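Local coordinates for protein putative aldehyde dehydrogenase (Burkholderia cenocepacia, PDB 4YWE) that probably oxidises aldehydes to carboxylic acids with NAD or NADP as electron acceptor, at residues 336-339 with 340-344. Residues are numbered along the deposited sequence; the frame is centred on the assembly and turned at random.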
ATOM      1  N   GLN A 336     -26.416 -10.099  34.691  1.00 22.80           N
ATOM      2  CA  GLN A 336     -26.736  -9.412  33.445  1.00 23.18           C
ATOM      3  C   GLN A 336     -28.243  -9.340  33.235  1.00 24.74           C
ATOM      4  O   GLN A 336     -28.749  -8.380  32.655  1.00 26.94           O
ATOM      5  CB  GLN A 336     -26.066 -10.109  32.261  1.00 23.41           C
ATOM      6  CG  GLN A 336     -24.558  -9.938  32.221  1.00 24.75           C
ATOM      7  CD  GLN A 336     -24.138  -8.495  32.024  1.00 21.78           C
ATOM      8  OE1 GLN A 336     -23.376  -7.944  32.819  1.00 23.72           O
ATOM      9  NE2 GLN A 336     -24.629  -7.876  30.958  1.00 18.55           N
ATOM     10  N   GLN A 337     -28.956 -10.359  33.707  1.00 22.45           N
ATOM     11  CA  GLN A 337     -30.411 -10.388  33.607  1.00 22.52           C
ATOM     12  C   GLN A 337     -31.033  -9.282  34.453  1.00 23.86           C
ATOM     13  O   GLN A 337     -31.993  -8.633  34.036  1.00 22.02           O
ATOM     14  CB  GLN A 337     -30.956 -11.750  34.042  1.00 25.42           C
ATOM     15  CG  GLN A 337     -32.454 -11.910  33.826  1.00 28.72           C
ATOM     16  CD  GLN A 337     -32.994 -13.206  34.404  1.00 33.78           C
ATOM     17  OE1 GLN A 337     -32.469 -13.727  35.387  1.00 38.80           O
ATOM     18  NE2 GLN A 337     -34.050 -13.731  33.793  1.00 32.41           N
ATOM     19  N   GLN A 338     -30.479  -9.077  35.644  1.00 22.58           N
ATOM     20  CA  GLN A 338     -30.954  -8.040  36.553  1.00 24.09           C
ATOM     21  C   GLN A 338     -30.660  -6.654  35.986  1.00 25.03           C
ATOM     22  O   GLN A 338     -31.439  -5.719  36.170  1.00 25.90           O
ATOM     23  CB  GLN A 338     -30.310  -8.198  37.932  1.00 25.00           C
ATOM     24  CG  GLN A 338     -30.785  -7.192  38.968  1.00 29.40           C
ATOM     25  CD  GLN A 338     -32.245  -7.376  39.336  1.00 34.54           C
ATOM     26  OE1 GLN A 338     -33.034  -6.433  39.279  1.00 37.12           O
ATOM     27  NE2 GLN A 338     -32.610  -8.593  39.721  1.00 36.81           N
ATOM     28  N   ARG A 339     -29.531  -6.530  35.296  1.00 28.12           N
ATOM     29  CA  ARG A 339     -29.136  -5.262  34.693  1.00 29.00           C
ATOM     30  C   ARG A 339     -30.123  -4.836  33.611  1.00 25.27           C
ATOM     31  O   ARG A 339     -30.470  -3.660  33.503  1.00 23.52           O
ATOM     32  CB  ARG A 339     -27.724  -5.361  34.112  1.00 32.39           C
ATOM     33  CG  ARG A 339     -27.272  -4.117  33.369  1.00 36.95           C
ATOM     34  CD  ARG A 339     -25.848  -4.254  32.864  1.00 41.25           C
ATOM     35  NE  ARG A 339     -25.429  -3.078  32.105  1.00 43.11           N
ATOM     36  CZ  ARG A 339     -24.943  -1.970  32.655  1.00 46.74           C
ATOM     37  NH1 ARG A 339     -24.812  -1.883  33.972  1.00 47.55           N
ATOM     38  NH2 ARG A 339     -24.588  -0.948  31.888  1.00 49.91           N
ATOM     39  N   VAL A 340     -30.575  -5.799  32.813  1.00 23.95           N
ATOM     40  CA  VAL A 340     -31.563  -5.536  31.775  1.00 23.10           C
ATOM     41  C   VAL A 340     -32.897  -5.164  32.417  1.00 26.49           C
ATOM     42  O   VAL A 340     -33.596  -4.266  31.944  1.00 30.16           O
ATOM     43  CB  VAL A 340     -31.720  -6.747  30.832  1.00 20.26           C
ATOM     44  CG1 VAL A 340     -32.826  -6.494  29.815  1.00 21.23           C
ATOM     45  CG2 VAL A 340     -30.405  -7.048  30.131  1.00 16.57           C
ATOM     46  N   TRP A 341     -33.240  -5.855  33.501  1.00 25.22           N
ATOM     47  CA  TRP A 341     -34.464  -5.571  34.243  1.00 25.26           C
ATOM     48  C   TRP A 341     -34.492  -4.134  34.752  1.00 23.83           C
ATOM     49  O   TRP A 341     -35.536  -3.483  34.740  1.00 26.71           O
ATOM     50  CB  TRP A 341     -34.615  -6.537  35.422  1.00 26.16           C
ATOM     51  CG  TRP A 341     -35.047  -7.915  35.031  1.00 28.82           C
ATOM     52  CD1 TRP A 341     -35.555  -8.308  33.828  1.00 28.02           C
ATOM     53  CD2 TRP A 341     -35.008  -9.089  35.853  1.00 31.57           C
ATOM     54  NE1 TRP A 341     -35.837  -9.653  33.848  1.00 28.67           N
ATOM     55  CE2 TRP A 341     -35.509 -10.156  35.080  1.00 32.46           C
ATOM     56  CE3 TRP A 341     -34.598  -9.342  37.166  1.00 32.66           C
ATOM     57  CZ2 TRP A 341     -35.613 -11.453  35.577  1.00 35.26           C
ATOM     58  CZ3 TRP A 341     -34.700 -10.631  37.657  1.00 35.33           C
ATOM     59  CH2 TRP A 341     -35.203 -11.670  36.864  1.00 36.37           C
ATOM     60  N   ASP A 342     -33.340  -3.646  35.201  1.00 24.53           N
ATOM     61  CA  ASP A 342     -33.242  -2.298  35.749  1.00 25.08           C
ATOM     62  C   ASP A 342     -33.452  -1.243  34.667  1.00 25.68           C
ATOM     63  O   ASP A 342     -34.061  -0.204  34.916  1.00 28.37           O
ATOM     64  CB  ASP A 342     -31.891  -2.093  36.435  1.00 26.11           C
ATOM     65  CG  ASP A 342     -31.718  -2.981  37.652  1.00 26.41           C
ATOM     66  OD1 ASP A 342     -32.727  -3.548  38.122  1.00 28.40           O
ATOM     67  OD2 ASP A 342     -30.578  -3.108  38.142  1.00 26.51           O
ATOM     68  N   PHE A 343     -32.943  -1.514  33.469  1.00 23.92           N
ATOM     69  CA  PHE A 343     -33.165  -0.629  32.330  1.00 23.62           C
ATOM     70  C   PHE A 343     -34.648  -0.549  31.983  1.00 24.80           C
ATOM     71  O   PHE A 343     -35.202   0.539  31.827  1.00 27.71           O
ATOM     72  CB  PHE A 343     -32.375  -1.105  31.108  1.00 22.51           C
ATOM     73  CG  PHE A 343     -30.977  -0.570  31.042  1.00 25.96           C
ATOM     74  CD1 PHE A 343     -30.730   0.693  30.532  1.00 27.92           C
ATOM     75  CD2 PHE A 343     -29.906  -1.334  31.473  1.00 28.30           C
ATOM     76  CE1 PHE A 343     -29.441   1.189  30.462  1.00 27.28           C
ATOM     77  CE2 PHE A 343     -28.614  -0.843  31.406  1.00 26.40           C
ATOM     78  CZ  PHE A 343     -28.383   0.418  30.898  1.00 26.56           C
ATOM     79  N   LEU A 344     -35.284  -1.712  31.869  1.00 21.46           N
ATOM     80  CA  LEU A 344     -36.687  -1.791  31.477  1.00 23.12           C
ATOM     81  C   LEU A 344     -37.614  -1.202  32.536  1.00 23.17           C
ATOM     82  O   LEU A 344     -38.620  -0.573  32.206  1.00 20.44           O
ATOM     83  CB  LEU A 344     -37.076  -3.243  31.189  1.00 24.14           C
ATOM     84  CG  LEU A 344     -36.338  -3.908  30.023  1.00 23.79           C
ATOM     85  CD1 LEU A 344     -36.790  -5.349  29.844  1.00 23.76           C
ATOM     86  CD2 LEU A 344     -36.542  -3.116  28.740  1.00 21.90           C
TER
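Gln337 and Trp341, one helical turn apart, meet through a CH-pi contact: CG of Gln337 lies 4.0 Å from the centroid of the six-membered ring of Trp341 and 26° off its normal, hence over the face. The glutamine chain is extended, with CG anti to the backbone N, which carries its amide along the same ring until CD is 3.4 Å from Trp341 CZ2. Amide and ring planes differ by 31°, a tilted overlay. The amide end is held from outside this turn, where NE2 donates a hydrogen bond to Tyr370 O; this should limit rotation of the amide above the indole.

A second flat pair is formed by Arg339 and Phe343, whose side chains run alongside each other in the same direction. Phe343 CE2 sits 3.7 Å above the guanidinium plane of Arg339, displaced toward its rim, and the planes are 73° apart, so the ring presents its edge to the guanidinium face. Beyond this pair, Arg339 NH2 makes a weak hydrogen bond to Glu389 O, while Phe343 has a cation-pi contact with Arg384.

Val340 turns its CG2 methyl against the carbonyl oxygen of Gln336, with CG2 3.3 Å from Gln336 O; the hydrophobic packing of this side chain is its contact with Leu331 and Val394.

Backbone hydrogen bonds follow the i to i+4 pattern without a break, from Val340 N to Gln336 O through Trp341 N to Gln337 O and Asp342 N to Gln338 O, the last at 3.0 Å, and on to Phe343 N with Arg339 O.

Such i/i+4 side-chain pairing on a regular alpha-helix here belongs to helix 334-349, which connects strands 318-319 and 354-360 in a beta-alpha-beta unit of the aldehyde dehydrogenase fold.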